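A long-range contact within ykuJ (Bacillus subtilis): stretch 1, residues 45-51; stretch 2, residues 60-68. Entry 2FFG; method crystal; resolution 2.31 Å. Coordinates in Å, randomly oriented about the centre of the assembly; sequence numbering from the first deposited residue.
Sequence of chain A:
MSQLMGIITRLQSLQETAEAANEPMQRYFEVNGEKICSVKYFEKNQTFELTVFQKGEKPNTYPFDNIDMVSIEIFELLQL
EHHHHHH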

ATOM      1  N   ASN A  45      -9.780 -17.621  -8.153  1.00 58.92           N
ATOM      2  CA  ASN A  45      -8.744 -18.635  -8.093  1.00 59.10           C
ATOM      3  C   ASN A  45      -7.831 -17.907  -7.119  1.00 57.74           C
ATOM      4  O   ASN A  45      -8.310 -17.178  -6.248  1.00 57.49           O
ATOM      5  CB  ASN A  45      -8.034 -18.809  -9.440  1.00 67.64           C
ATOM      6  CG  ASN A  45      -7.190 -20.085  -9.502  1.00 69.97           C
ATOM      7  OD1 ASN A  45      -7.639 -21.126  -9.999  1.00 68.79           O
ATOM      8  ND2 ASN A  45      -5.964 -20.010  -8.987  1.00 69.23           N
ATOM      9  N   GLN A  46      -6.529 -18.073  -7.273  1.00 63.16           N
ATOM     10  CA  GLN A  46      -5.584 -17.396  -6.399  1.00 60.66           C
ATOM     11  C   GLN A  46      -4.531 -16.839  -7.346  1.00 57.87           C
ATOM     12  O   GLN A  46      -3.333 -16.920  -7.075  1.00 59.46           O
ATOM     13  CB  GLN A  46      -4.958 -18.404  -5.432  1.00 61.65           C
ATOM     14  CG  GLN A  46      -5.970 -19.346  -4.772  1.00 63.38           C
ATOM     15  CD  GLN A  46      -6.705 -18.707  -3.607  1.00 65.08           C
ATOM     16  OE1 GLN A  46      -6.136 -18.528  -2.531  1.00 66.87           O
ATOM     17  NE2 GLN A  46      -7.971 -18.356  -3.816  1.00 63.05           N
ATOM     18  N   THR A  47      -4.995 -16.257  -8.451  1.00 41.39           N
ATOM     19  CA  THR A  47      -4.107 -15.731  -9.481  1.00 36.92           C
ATOM     20  C   THR A  47      -3.879 -14.228  -9.568  1.00 33.87           C
ATOM     21  O   THR A  47      -4.710 -13.408  -9.181  1.00 32.49           O
ATOM     22  CB  THR A  47      -4.565 -16.185 -10.878  1.00 39.03           C
ATOM     23  OG1 THR A  47      -5.804 -15.542 -11.206  1.00 36.86           O
ATOM     24  CG2 THR A  47      -4.746 -17.703 -10.914  1.00 38.96           C
ATOM     25  N   PHE A  48      -2.725 -13.884 -10.115  1.00 37.11           N
ATOM     26  CA  PHE A  48      -2.344 -12.501 -10.298  1.00 35.48           C
ATOM     27  C   PHE A  48      -2.284 -12.216 -11.784  1.00 34.19           C
ATOM     28  O   PHE A  48      -1.895 -13.074 -12.578  1.00 34.14           O
ATOM     29  CB  PHE A  48      -0.970 -12.239  -9.695  1.00 27.48           C
ATOM     30  CG  PHE A  48      -0.905 -12.458  -8.214  1.00 29.26           C
ATOM     31  CD1 PHE A  48      -0.872 -13.743  -7.687  1.00 28.87           C
ATOM     32  CD2 PHE A  48      -0.889 -11.379  -7.342  1.00 28.91           C
ATOM     33  CE1 PHE A  48      -0.824 -13.948  -6.311  1.00 29.12           C
ATOM     34  CE2 PHE A  48      -0.841 -11.574  -5.966  1.00 26.42           C
ATOM     35  CZ  PHE A  48      -0.810 -12.853  -5.450  1.00 26.65           C
ATOM     36  N   GLU A  49      -2.701 -11.018 -12.162  1.00 27.24           N
ATOM     37  CA  GLU A  49      -2.636 -10.606 -13.551  1.00 26.24           C
ATOM     38  C   GLU A  49      -1.687  -9.412 -13.605  1.00 24.69           C
ATOM     39  O   GLU A  49      -1.952  -8.363 -13.020  1.00 23.92           O
ATOM     40  CB  GLU A  49      -4.010 -10.202 -14.068  1.00 37.35           C
ATOM     41  CG  GLU A  49      -3.992  -9.813 -15.533  1.00 41.61           C
ATOM     42  CD  GLU A  49      -5.315  -9.254 -16.002  1.00 43.84           C
ATOM     43  OE1 GLU A  49      -5.741  -8.204 -15.471  1.00 48.77           O
ATOM     44  OE2 GLU A  49      -5.927  -9.862 -16.901  1.00 44.34           O
ATOM     45  N   LEU A  50      -0.565  -9.591 -14.282  1.00 27.28           N
ATOM     46  CA  LEU A  50       0.411  -8.525 -14.400  1.00 25.67           C
ATOM     47  C   LEU A  50       0.255  -7.771 -15.722  1.00 23.61           C
ATOM     48  O   LEU A  50       0.219  -8.368 -16.795  1.00 21.80           O
ATOM     49  CB  LEU A  50       1.816  -9.103 -14.300  1.00 26.98           C
ATOM     50  CG  LEU A  50       2.975  -8.108 -14.378  1.00 28.88           C
ATOM     51  CD1 LEU A  50       3.132  -7.368 -13.059  1.00 26.84           C
ATOM     52  CD2 LEU A  50       4.250  -8.860 -14.706  1.00 29.96           C
ATOM     53  N   THR A  51       0.151  -6.453 -15.619  1.00 23.94           N
ATOM     54  CA  THR A  51       0.021  -5.582 -16.775  1.00 21.52           C
ATOM     55  C   THR A  51       1.311  -4.769 -16.894  1.00 21.68           C
ATOM     56  O   THR A  51       1.708  -4.076 -15.956  1.00 19.67           O
ATOM     57  CB  THR A  51      -1.194  -4.655 -16.606  1.00 20.90           C
ATOM     58  OG1 THR A  51      -2.383  -5.455 -16.558  1.00 20.45           O
ATOM     59  CG2 THR A  51      -1.300  -3.683 -17.760  1.00 18.09           C
ATOM     60  N   ASN A  60       0.415  -5.027 -22.193  1.00 23.05           N
ATOM     61  CA  ASN A  60       0.283  -6.478 -22.257  1.00 23.26           C
ATOM     62  C   ASN A  60       0.068  -7.064 -20.872  1.00 22.42           C
ATOM     63  O   ASN A  60       0.637  -6.586 -19.894  1.00 22.38           O
ATOM     64  CB  ASN A  60       1.514  -7.091 -22.919  1.00 25.98           C
ATOM     65  CG  ASN A  60       1.424  -7.059 -24.435  1.00 25.64           C
ATOM     66  OD1 ASN A  60       0.798  -6.175 -25.007  1.00 26.45           O
ATOM     67  ND2 ASN A  60       2.055  -8.029 -25.091  1.00 31.50           N
ATOM     68  N   THR A  61      -0.782  -8.084 -20.792  1.00 26.58           N
ATOM     69  CA  THR A  61      -1.076  -8.728 -19.518  1.00 25.75           C
ATOM     70  C   THR A  61      -0.603 -10.169 -19.505  1.00 24.56           C
ATOM     71  O   THR A  61      -0.632 -10.848 -20.523  1.00 26.72           O
ATOM     72  CB  THR A  61      -2.563  -8.734 -19.227  1.00 26.67           C
ATOM     73  OG1 THR A  61      -3.224  -9.564 -20.185  1.00 31.38           O
ATOM     74  CG2 THR A  61      -3.120  -7.333 -19.296  1.00 26.24           C
ATOM     75  N   TYR A  62      -0.173 -10.624 -18.338  1.00 22.47           N
ATOM     76  CA  TYR A  62       0.324 -11.981 -18.162  1.00 21.00           C
ATOM     77  C   TYR A  62      -0.245 -12.587 -16.888  1.00 20.89           C
ATOM     78  O   TYR A  62      -0.125 -12.007 -15.804  1.00 21.91           O
ATOM     79  CB  TYR A  62       1.850 -11.978 -18.070  1.00 17.41           C
ATOM     80  CG  TYR A  62       2.511 -11.251 -19.209  1.00 19.18           C
ATOM     81  CD1 TYR A  62       2.660  -9.861 -19.189  1.00 18.13           C
ATOM     82  CD2 TYR A  62       2.947 -11.944 -20.338  1.00 19.66           C
ATOM     83  CE1 TYR A  62       3.229  -9.179 -20.270  1.00 18.77           C
ATOM     84  CE2 TYR A  62       3.511 -11.277 -21.428  1.00 18.22           C
ATOM     85  CZ  TYR A  62       3.653  -9.896 -21.388  1.00 21.19           C
ATOM     86  OH  TYR A  62       4.223  -9.238 -22.460  1.00 24.29           O
ATOM     87  N   PRO A  63      -0.892 -13.759 -17.000  1.00 21.50           N
ATOM     88  CA  PRO A  63      -1.452 -14.385 -15.799  1.00 21.30           C
ATOM     89  C   PRO A  63      -0.401 -15.184 -15.019  1.00 20.83           C
ATOM     90  O   PRO A  63       0.538 -15.717 -15.594  1.00 22.51           O
ATOM     91  CB  PRO A  63      -2.565 -15.257 -16.363  1.00 21.05           C
ATOM     92  CG  PRO A  63      -1.992 -15.711 -17.674  1.00 20.37           C
ATOM     93  CD  PRO A  63      -1.336 -14.459 -18.222  1.00 19.83           C
ATOM     94  N   PHE A  64      -0.551 -15.216 -13.701  1.00 21.24           N
ATOM     95  CA  PHE A  64       0.342 -15.946 -12.803  1.00 21.59           C
ATOM     96  C   PHE A  64      -0.535 -16.490 -11.680  1.00 23.89           C
ATOM     97  O   PHE A  64      -1.417 -15.792 -11.181  1.00 23.78           O
ATOM     98  CB  PHE A  64       1.406 -15.032 -12.178  1.00 21.29           C
ATOM     99  CG  PHE A  64       2.439 -14.534 -13.145  1.00 24.74           C
ATOM    100  CD1 PHE A  64       2.201 -13.409 -13.927  1.00 23.73           C
ATOM    101  CD2 PHE A  64       3.659 -15.195 -13.280  1.00 24.38           C
ATOM    102  CE1 PHE A  64       3.163 -12.948 -14.828  1.00 24.76           C
ATOM    103  CE2 PHE A  64       4.621 -14.744 -14.177  1.00 24.71           C
ATOM    104  CZ  PHE A  64       4.371 -13.616 -14.953  1.00 25.94           C
ATOM    105  N   ASP A  65      -0.298 -17.733 -11.285  1.00 28.94           N
ATOM    106  CA  ASP A  65      -1.077 -18.334 -10.212  1.00 32.85           C
ATOM    107  C   ASP A  65      -0.197 -18.496  -8.989  1.00 33.72           C
ATOM    108  O   ASP A  65      -0.641 -18.989  -7.958  1.00 37.74           O
ATOM    109  CB  ASP A  65      -1.632 -19.697 -10.636  1.00 47.15           C
ATOM    110  CG  ASP A  65      -0.544 -20.664 -11.056  1.00 52.32           C
ATOM    111  OD1 ASP A  65       0.113 -20.410 -12.089  1.00 55.88           O
ATOM    112  OD2 ASP A  65      -0.338 -21.675 -10.352  1.00 56.42           O
ATOM    113  N   ASN A  66       1.050 -18.055  -9.100  1.00 29.10           N
ATOM    114  CA  ASN A  66       1.976 -18.163  -7.993  1.00 28.80           C
ATOM    115  C   ASN A  66       2.630 -16.825  -7.643  1.00 29.26           C
ATOM    116  O   ASN A  66       3.315 -16.216  -8.462  1.00 28.69           O
ATOM    117  CB  ASN A  66       3.049 -19.197  -8.318  1.00 38.12           C
ATOM    118  CG  ASN A  66       4.030 -19.377  -7.189  1.00 39.52           C
ATOM    119  OD1 ASN A  66       4.681 -18.423  -6.771  1.00 40.79           O
ATOM    120  ND2 ASN A  66       4.139 -20.600  -6.681  1.00 42.10           N
ATOM    121  N   ILE A  67       2.421 -16.392  -6.406  1.00 29.54           N
ATOM    122  CA  ILE A  67       2.954 -15.138  -5.906  1.00 29.10           C
ATOM    123  C   ILE A  67       4.477 -14.973  -6.047  1.00 29.68           C
ATOM    124  O   ILE A  67       4.966 -13.875  -6.320  1.00 28.36           O
ATOM    125  CB  ILE A  67       2.557 -14.955  -4.432  1.00 33.68           C
ATOM    126  CG1 ILE A  67       2.870 -13.531  -3.982  1.00 33.24           C
ATOM    127  CG2 ILE A  67       3.293 -15.974  -3.562  1.00 32.23           C
ATOM    128  CD1 ILE A  67       4.335 -13.148  -3.644  1.00 39.50           C
ATOM    129  N   ASP A  68       5.229 -16.052  -5.866  1.00 33.53           N
ATOM    130  CA  ASP A  68       6.679 -15.957  -5.978  1.00 35.56           C
ATOM    131  C   ASP A  68       7.101 -15.699  -7.411  1.00 35.10           C
ATOM    132  O   ASP A  68       8.052 -14.960  -7.663  1.00 34.52           O
ATOM    133  CB  ASP A  68       7.371 -17.236  -5.465  1.00 37.14           C
ATOM    134  CG  ASP A  68       7.349 -17.349  -3.949  1.00 38.43           C
ATOM    135  OD1 ASP A  68       7.301 -16.302  -3.277  1.00 37.48           O
ATOM    136  OD2 ASP A  68       7.396 -18.483  -3.428  1.00 41.00           O
TER

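The apolar centre lies on one face of a two-stranded antiparallel ladder, where F48, L50, Y62 and F64 project. F48 and L50 are buried, as suits their hydrocarbon side chains. F48 pairs with F64 across the strands, and their CB atoms lie 4.4 Å apart. Both take the m rotamer. The F48 ring reaches past the strand end to I67, at the start of a helix, with F48 CE1 4.0 Å from I67 CB. The F64 ring packs against L50, with F64 CE1 4.1 Å from L50 CB. Y62 sits opposite L50 and is more exposed.

The backbone fastens the strands. F48 N donates to F64 O at 2.5 Å, and F64 N to F48 O at 2.8 Å. L50 N donates to Y62 O at 2.9 Å, and Y62 N to L50 O at 2.8 Å. P63 falls at a non-hydrogen-bonded position opposite E49, so its lack of an NH costs the ladder nothing. Its CA makes a CA-H...O contact with F48 O at 3.5 Å.

E49, T51, T61 and P63 occupy the other, more exposed face. T51 OG1 approaches T61 CG2 at 3.4 Å, while E49 CG packs 4.1 Å from T61 CB. At the margin, T47 CG2 lies 3.7 Å from D65 CB; the end of the D65 side chain leads away.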